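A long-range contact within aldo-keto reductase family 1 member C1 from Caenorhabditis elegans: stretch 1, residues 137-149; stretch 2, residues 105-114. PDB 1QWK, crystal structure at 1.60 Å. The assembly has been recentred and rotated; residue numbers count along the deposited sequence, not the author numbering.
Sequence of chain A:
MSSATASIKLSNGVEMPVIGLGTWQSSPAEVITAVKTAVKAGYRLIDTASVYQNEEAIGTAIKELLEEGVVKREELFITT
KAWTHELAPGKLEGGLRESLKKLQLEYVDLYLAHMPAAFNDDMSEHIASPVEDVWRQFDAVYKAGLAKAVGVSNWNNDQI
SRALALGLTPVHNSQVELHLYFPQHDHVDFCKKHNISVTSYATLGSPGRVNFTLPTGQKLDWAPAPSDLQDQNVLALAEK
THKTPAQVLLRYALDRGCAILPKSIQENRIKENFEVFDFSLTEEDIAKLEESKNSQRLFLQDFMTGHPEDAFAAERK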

ATOM      1  N   GLN A 137     -15.853 -11.548  -8.768  1.00 17.98           N
ATOM      2  CA  GLN A 137     -14.696 -12.353  -9.159  1.00 17.77           C
ATOM      3  C   GLN A 137     -13.727 -12.527  -7.988  1.00 18.65           C
ATOM      4  O   GLN A 137     -13.073 -13.564  -7.858  1.00 17.93           O
ATOM      5  CB  GLN A 137     -13.958 -11.724 -10.345  1.00 18.38           C
ATOM      6  CG  GLN A 137     -14.768 -11.663 -11.632  1.00 20.20           C
ATOM      7  CD  GLN A 137     -13.908 -11.342 -12.832  1.00 20.42           C
ATOM      8  OE1 GLN A 137     -13.140 -12.185 -13.301  1.00 18.78           O
ATOM      9  NE2 GLN A 137     -14.011 -10.113 -13.323  1.00 20.43           N
ATOM     10  N   PHE A 138     -13.635 -11.510  -7.136  1.00 16.76           N
ATOM     11  CA  PHE A 138     -12.754 -11.588  -5.978  1.00 16.39           C
ATOM     12  C   PHE A 138     -13.317 -12.587  -4.978  1.00 16.28           C
ATOM     13  O   PHE A 138     -12.574 -13.347  -4.350  1.00 16.43           O
ATOM     14  CB  PHE A 138     -12.578 -10.195  -5.352  1.00 16.64           C
ATOM     15  CG  PHE A 138     -11.515  -9.374  -6.030  1.00 14.52           C
ATOM     16  CD1 PHE A 138     -10.184  -9.465  -5.619  1.00 15.88           C
ATOM     17  CD2 PHE A 138     -11.819  -8.604  -7.155  1.00 14.42           C
ATOM     18  CE1 PHE A 138      -9.175  -8.811  -6.316  1.00 16.39           C
ATOM     19  CE2 PHE A 138     -10.812  -7.949  -7.859  1.00 15.73           C
ATOM     20  CZ  PHE A 138      -9.483  -8.054  -7.442  1.00 16.05           C
ATOM     21  N   ASP A 139     -14.638 -12.589  -4.843  1.00 17.16           N
ATOM     22  CA  ASP A 139     -15.313 -13.521  -3.945  1.00 17.31           C
ATOM     23  C   ASP A 139     -14.958 -14.940  -4.397  1.00 18.56           C
ATOM     24  O   ASP A 139     -14.648 -15.803  -3.576  1.00 18.36           O
ATOM     25  CB  ASP A 139     -16.824 -13.307  -4.032  1.00 19.37           C
ATOM     26  CG  ASP A 139     -17.618 -14.347  -3.251  1.00 19.40           C
ATOM     27  OD1 ASP A 139     -17.534 -14.362  -2.006  1.00 20.47           O
ATOM     28  OD2 ASP A 139     -18.322 -15.158  -3.890  1.00 20.93           O
ATOM     29  N   ALA A 140     -14.985 -15.162  -5.709  1.00 17.99           N
ATOM     30  CA  ALA A 140     -14.681 -16.469  -6.282  1.00 18.83           C
ATOM     31  C   ALA A 140     -13.250 -16.946  -6.038  1.00 19.91           C
ATOM     32  O   ALA A 140     -13.043 -18.099  -5.665  1.00 19.75           O
ATOM     33  CB  ALA A 140     -14.976 -16.460  -7.782  1.00 20.42           C
ATOM     34  N   VAL A 141     -12.264 -16.078  -6.255  1.00 18.66           N
ATOM     35  CA  VAL A 141     -10.874 -16.480  -6.045  1.00 18.98           C
ATOM     36  C   VAL A 141     -10.608 -16.731  -4.562  1.00 19.04           C
ATOM     37  O   VAL A 141      -9.800 -17.589  -4.204  1.00 19.86           O
ATOM     38  CB  VAL A 141      -9.873 -15.434  -6.617  1.00 21.27           C
ATOM     39  CG1 VAL A 141     -10.096 -15.294  -8.113  1.00 19.35           C
ATOM     40  CG2 VAL A 141     -10.030 -14.082  -5.923  1.00 20.58           C
ATOM     41  N   TYR A 142     -11.296 -15.986  -3.701  1.00 17.56           N
ATOM     42  CA  TYR A 142     -11.161 -16.161  -2.257  1.00 18.40           C
ATOM     43  C   TYR A 142     -11.692 -17.543  -1.879  1.00 18.72           C
ATOM     44  O   TYR A 142     -11.036 -18.299  -1.166  1.00 20.23           O
ATOM     45  CB  TYR A 142     -11.969 -15.093  -1.513  1.00 18.25           C
ATOM     46  CG  TYR A 142     -11.978 -15.262  -0.007  1.00 17.33           C
ATOM     47  CD1 TYR A 142     -10.839 -14.999   0.756  1.00 17.56           C
ATOM     48  CD2 TYR A 142     -13.126 -15.695   0.653  1.00 18.41           C
ATOM     49  CE1 TYR A 142     -10.850 -15.162   2.146  1.00 19.94           C
ATOM     50  CE2 TYR A 142     -13.150 -15.864   2.034  1.00 17.97           C
ATOM     51  CZ  TYR A 142     -12.012 -15.596   2.776  1.00 18.97           C
ATOM     52  OH  TYR A 142     -12.039 -15.755   4.146  1.00 19.10           O
ATOM     53  N   LYS A 143     -12.881 -17.872  -2.368  1.00 18.59           N
ATOM     54  CA  LYS A 143     -13.487 -19.163  -2.062  1.00 18.55           C
ATOM     55  C   LYS A 143     -12.677 -20.314  -2.650  1.00 20.12           C
ATOM     56  O   LYS A 143     -12.699 -21.424  -2.122  1.00 19.49           O
ATOM     57  CB  LYS A 143     -14.930 -19.194  -2.571  1.00 19.69           C
ATOM     58  CG  LYS A 143     -15.861 -18.330  -1.727  1.00 20.18           C
ATOM     59  CD  LYS A 143     -17.221 -18.153  -2.365  1.00 22.76           C
ATOM     60  CE  LYS A 143     -18.146 -17.369  -1.446  1.00 23.24           C
ATOM     61  NZ  LYS A 143     -19.427 -17.020  -2.123  1.00 23.63           N
ATOM     62  N   ALA A 144     -11.941 -20.043  -3.725  1.00 20.90           N
ATOM     63  CA  ALA A 144     -11.124 -21.075  -4.358  1.00 22.42           C
ATOM     64  C   ALA A 144      -9.848 -21.323  -3.560  1.00 23.56           C
ATOM     65  O   ALA A 144      -9.121 -22.282  -3.820  1.00 24.82           O
ATOM     66  CB  ALA A 144     -10.776 -20.668  -5.791  1.00 21.59           C
ATOM     67  N   GLY A 145      -9.571 -20.446  -2.599  1.00 21.56           N
ATOM     68  CA  GLY A 145      -8.385 -20.596  -1.778  1.00 21.35           C
ATOM     69  C   GLY A 145      -7.101 -20.034  -2.365  1.00 20.51           C
ATOM     70  O   GLY A 145      -6.014 -20.281  -1.838  1.00 21.16           O
ATOM     71  N   LEU A 146      -7.218 -19.281  -3.452  1.00 20.09           N
ATOM     72  CA  LEU A 146      -6.060 -18.681  -4.108  1.00 20.10           C
ATOM     73  C   LEU A 146      -5.555 -17.451  -3.357  1.00 19.21           C
ATOM     74  O   LEU A 146      -4.400 -17.051  -3.505  1.00 19.64           O
ATOM     75  CB  LEU A 146      -6.411 -18.303  -5.547  1.00 19.73           C
ATOM     76  CG  LEU A 146      -6.761 -19.478  -6.474  1.00 23.02           C
ATOM     77  CD1 LEU A 146      -7.173 -18.966  -7.847  1.00 22.95           C
ATOM     78  CD2 LEU A 146      -5.564 -20.403  -6.583  1.00 23.27           C
ATOM     79  N   ALA A 147      -6.432 -16.846  -2.562  1.00 18.49           N
ATOM     80  CA  ALA A 147      -6.069 -15.669  -1.772  1.00 18.95           C
ATOM     81  C   ALA A 147      -6.661 -15.836  -0.376  1.00 17.63           C
ATOM     82  O   ALA A 147      -7.838 -16.164  -0.239  1.00 18.00           O
ATOM     83  CB  ALA A 147      -6.613 -14.404  -2.434  1.00 19.74           C
ATOM     84  N   LYS A 148      -5.851 -15.613   0.657  1.00 17.22           N
ATOM     85  CA  LYS A 148      -6.314 -15.760   2.038  1.00 18.45           C
ATOM     86  C   LYS A 148      -7.192 -14.601   2.497  1.00 16.96           C
ATOM     87  O   LYS A 148      -7.824 -14.676   3.551  1.00 18.42           O
ATOM     88  CB  LYS A 148      -5.122 -15.899   2.993  1.00 20.12           C
ATOM     89  CG  LYS A 148      -4.233 -17.106   2.710  1.00 25.24           C
ATOM     90  CD  LYS A 148      -4.978 -18.416   2.899  1.00 27.42           C
ATOM     91  CE  LYS A 148      -4.035 -19.607   2.782  1.00 32.65           C
ATOM     92  NZ  LYS A 148      -4.744 -20.903   2.985  1.00 34.00           N
ATOM     93  N   ALA A 149      -7.225 -13.541   1.699  1.00 16.04           N
ATOM     94  CA  ALA A 149      -8.020 -12.353   1.991  1.00 15.21           C
ATOM     95  C   ALA A 149      -8.117 -11.550   0.698  1.00 15.88           C
ATOM     96  O   ALA A 149      -7.245 -11.654  -0.170  1.00 16.39           O
ATOM     97  CB  ALA A 149      -7.346 -11.513   3.089  1.00 14.73           C
TER
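Stretch 2 (105-114) LEYVDLYLAH

Tyr107 and Val108 are extended, Asp109 kinks the chain at helix-like angles, and Leu110-Ala113 form a strand that lies nearly antiparallel to helix 137-143: the axes make 168° and approach to 10.0 Å. Gly145 leaves the helix with positive phi (84°), where a CB would jam against the preceding carbonyl, and the chain beyond it runs alongside stretch 2, with Leu146 CA 4.7 Å from Tyr107 CA and Ala149 CA 4.7 Å from Leu110 CA. Three backbone hydrogen bonds fix this register: Val108 N to Leu146 O (3.1 Å), Lys148 N to Val108 O (2.9 Å) and Tyr111 N to Ala149 O (3.0 Å).

Tyr107, chi1 p (65°), presents a ring face to Lys148. With chi1 and chi2 both m and the rest t, the lysine lays CE 3.7 Å from the Tyr107 ring centroid and NZ 4.6 Å from it, almost on the ring normal, so methylene and charge both meet the pi cloud.

Tyr111, chi1 t, has its CA-to-CB bond toward stretch 1. Its ring meets Phe138 obliquely, planes at 35°, with Phe138 CE1 3.4 Å from Tyr111 CD2. Phe138, chi1 m (-84°), also reaches Ala113, CZ to CB 3.6 Å, and Phe138 CZ lies 3.4 Å from Ala113 N, so the ring packs against the strand backbone as well as the methyl. Ala147 is compact, its CB 3.8 Å from Tyr111 CB, while Ala149 CB meets Leu110 CD1 at 3.8 Å.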

ATOM      1  N   LEU A 105       4.355 -19.019  -5.810  1.00 23.65           N
ATOM      2  CA  LEU A 105       3.569 -19.294  -4.612  1.00 23.69           C
ATOM      3  C   LEU A 105       2.307 -20.071  -4.960  1.00 23.61           C
ATOM      4  O   LEU A 105       1.842 -20.043  -6.101  1.00 24.68           O
ATOM      5  CB  LEU A 105       3.178 -17.983  -3.925  1.00 23.20           C
ATOM      6  CG  LEU A 105       4.303 -17.053  -3.471  1.00 24.30           C
ATOM      7  CD1 LEU A 105       3.704 -15.746  -2.973  1.00 24.74           C
ATOM      8  CD2 LEU A 105       5.130 -17.723  -2.392  1.00 23.79           C
ATOM      9  N   GLU A 106       1.751 -20.766  -3.973  1.00 25.25           N
ATOM     10  CA  GLU A 106       0.531 -21.531  -4.187  1.00 25.15           C
ATOM     11  C   GLU A 106      -0.686 -20.654  -3.902  1.00 23.88           C
ATOM     12  O   GLU A 106      -1.806 -20.956  -4.326  1.00 22.46           O
ATOM     13  CB  GLU A 106       0.519 -22.765  -3.282  1.00 29.72           C
ATOM     14  CG  GLU A 106       1.656 -23.742  -3.568  1.00 35.50           C
ATOM     15  CD  GLU A 106       1.665 -24.221  -5.012  1.00 39.35           C
ATOM     16  OE1 GLU A 106       0.638 -24.771  -5.463  1.00 41.36           O
ATOM     17  OE2 GLU A 106       2.701 -24.053  -5.697  1.00 43.19           O
ATOM     18  N   TYR A 107      -0.450 -19.557  -3.189  1.00 21.93           N
ATOM     19  CA  TYR A 107      -1.512 -18.616  -2.837  1.00 20.97           C
ATOM     20  C   TYR A 107      -0.900 -17.313  -2.338  1.00 20.04           C
ATOM     21  O   TYR A 107       0.278 -17.271  -1.981  1.00 19.51           O
ATOM     22  CB  TYR A 107      -2.384 -19.212  -1.726  1.00 22.97           C
ATOM     23  CG  TYR A 107      -1.656 -19.405  -0.411  1.00 24.23           C
ATOM     24  CD1 TYR A 107      -1.510 -18.348   0.494  1.00 23.55           C
ATOM     25  CD2 TYR A 107      -1.083 -20.638  -0.084  1.00 27.59           C
ATOM     26  CE1 TYR A 107      -0.810 -18.516   1.692  1.00 26.13           C
ATOM     27  CE2 TYR A 107      -0.380 -20.814   1.109  1.00 28.48           C
ATOM     28  CZ  TYR A 107      -0.247 -19.752   1.990  1.00 27.70           C
ATOM     29  OH  TYR A 107       0.451 -19.915   3.168  1.00 31.68           O
ATOM     30  N   VAL A 108      -1.689 -16.245  -2.335  1.00 18.94           N
ATOM     31  CA  VAL A 108      -1.216 -14.971  -1.809  1.00 17.06           C
ATOM     32  C   VAL A 108      -2.050 -14.703  -0.564  1.00 16.34           C
ATOM     33  O   VAL A 108      -3.169 -15.200  -0.438  1.00 16.96           O
ATOM     34  CB  VAL A 108      -1.385 -13.791  -2.812  1.00 17.87           C
ATOM     35  CG1 VAL A 108      -0.407 -13.954  -3.973  1.00 19.10           C
ATOM     36  CG2 VAL A 108      -2.816 -13.714  -3.315  1.00 19.89           C
ATOM     37  N   ASP A 109      -1.502 -13.933   0.361  1.00 16.90           N
ATOM     38  CA  ASP A 109      -2.212 -13.640   1.591  1.00 16.33           C
ATOM     39  C   ASP A 109      -3.320 -12.617   1.380  1.00 17.62           C
ATOM     40  O   ASP A 109      -4.374 -12.698   2.012  1.00 16.81           O
ATOM     41  CB  ASP A 109      -1.201 -13.187   2.641  1.00 17.79           C
ATOM     42  CG  ASP A 109      -0.178 -14.278   2.952  1.00 19.46           C
ATOM     43  OD1 ASP A 109      -0.459 -15.137   3.819  1.00 22.39           O
ATOM     44  OD2 ASP A 109       0.890 -14.297   2.301  1.00 18.97           O
ATOM     45  N   LEU A 110      -3.096 -11.679   0.465  1.00 17.95           N
ATOM     46  CA  LEU A 110      -4.090 -10.650   0.172  1.00 16.86           C
ATOM     47  C   LEU A 110      -4.055 -10.306  -1.313  1.00 15.82           C
ATOM     48  O   LEU A 110      -2.982 -10.096  -1.881  1.00 15.94           O
ATOM     49  CB  LEU A 110      -3.809  -9.394   1.016  1.00 17.09           C
ATOM     50  CG  LEU A 110      -4.706  -8.162   0.789  1.00 15.60           C
ATOM     51  CD1 LEU A 110      -6.154  -8.495   1.101  1.00 17.16           C
ATOM     52  CD2 LEU A 110      -4.222  -7.009   1.673  1.00 15.15           C
ATOM     53  N   TYR A 111      -5.228 -10.265  -1.943  1.00 15.05           N
ATOM     54  CA  TYR A 111      -5.334  -9.937  -3.362  1.00 15.42           C
ATOM     55  C   TYR A 111      -6.291  -8.764  -3.507  1.00 14.88           C
ATOM     56  O   TYR A 111      -7.444  -8.848  -3.080  1.00 16.56           O
ATOM     57  CB  TYR A 111      -5.858 -11.137  -4.152  1.00 15.73           C
ATOM     58  CG  TYR A 111      -5.743 -10.983  -5.648  1.00 17.88           C
ATOM     59  CD1 TYR A 111      -4.541 -10.572  -6.236  1.00 19.20           C
ATOM     60  CD2 TYR A 111      -6.808 -11.306  -6.484  1.00 20.27           C
ATOM     61  CE1 TYR A 111      -4.406 -10.497  -7.618  1.00 19.76           C
ATOM     62  CE2 TYR A 111      -6.680 -11.234  -7.867  1.00 20.40           C
ATOM     63  CZ  TYR A 111      -5.481 -10.833  -8.427  1.00 20.54           C
ATOM     64  OH  TYR A 111      -5.349 -10.798  -9.796  1.00 22.91           O
ATOM     65  N   LEU A 112      -5.816  -7.680  -4.114  1.00 14.97           N
ATOM     66  CA  LEU A 112      -6.616  -6.462  -4.263  1.00 16.01           C
ATOM     67  C   LEU A 112      -6.916  -6.040  -5.687  1.00 15.40           C
ATOM     68  O   LEU A 112      -6.146  -6.323  -6.601  1.00 16.26           O
ATOM     69  CB  LEU A 112      -5.884  -5.285  -3.603  1.00 16.11           C
ATOM     70  CG  LEU A 112      -5.293  -5.445  -2.200  1.00 15.10           C
ATOM     71  CD1 LEU A 112      -4.517  -4.191  -1.840  1.00 18.37           C
ATOM     72  CD2 LEU A 112      -6.401  -5.715  -1.201  1.00 15.28           C
ATOM     73  N   ALA A 113      -8.040  -5.356  -5.874  1.00 15.18           N
ATOM     74  CA  ALA A 113      -8.356  -4.799  -7.183  1.00 14.67           C
ATOM     75  C   ALA A 113      -7.522  -3.508  -7.091  1.00 16.09           C
ATOM     76  O   ALA A 113      -7.764  -2.682  -6.213  1.00 16.51           O
ATOM     77  CB  ALA A 113      -9.852  -4.470  -7.278  1.00 16.18           C
ATOM     78  N   HIS A 114      -6.538  -3.341  -7.970  1.00 14.27           N
ATOM     79  CA  HIS A 114      -5.648  -2.174  -7.930  1.00 15.45           C
ATOM     80  C   HIS A 114      -6.402  -0.869  -8.143  1.00 16.66           C
ATOM     81  O   HIS A 114      -5.996   0.183  -7.654  1.00 17.44           O
ATOM     82  CB  HIS A 114      -4.570  -2.319  -9.003  1.00 15.37           C
ATOM     83  CG  HIS A 114      -3.274  -1.643  -8.681  1.00 19.47           C
ATOM     84  ND1 HIS A 114      -3.196  -0.467  -7.966  1.00 21.68           N
ATOM     85  CD2 HIS A 114      -2.003  -1.956  -9.029  1.00 16.71           C
ATOM     86  CE1 HIS A 114      -1.933  -0.083  -7.889  1.00 21.00           C
ATOM     87  NE2 HIS A 114      -1.189  -0.971  -8.526  1.00 21.38           N
TER
HETATM   88  O   HOH W   1      -4.004 -22.513  -2.866  1.00 45.40           O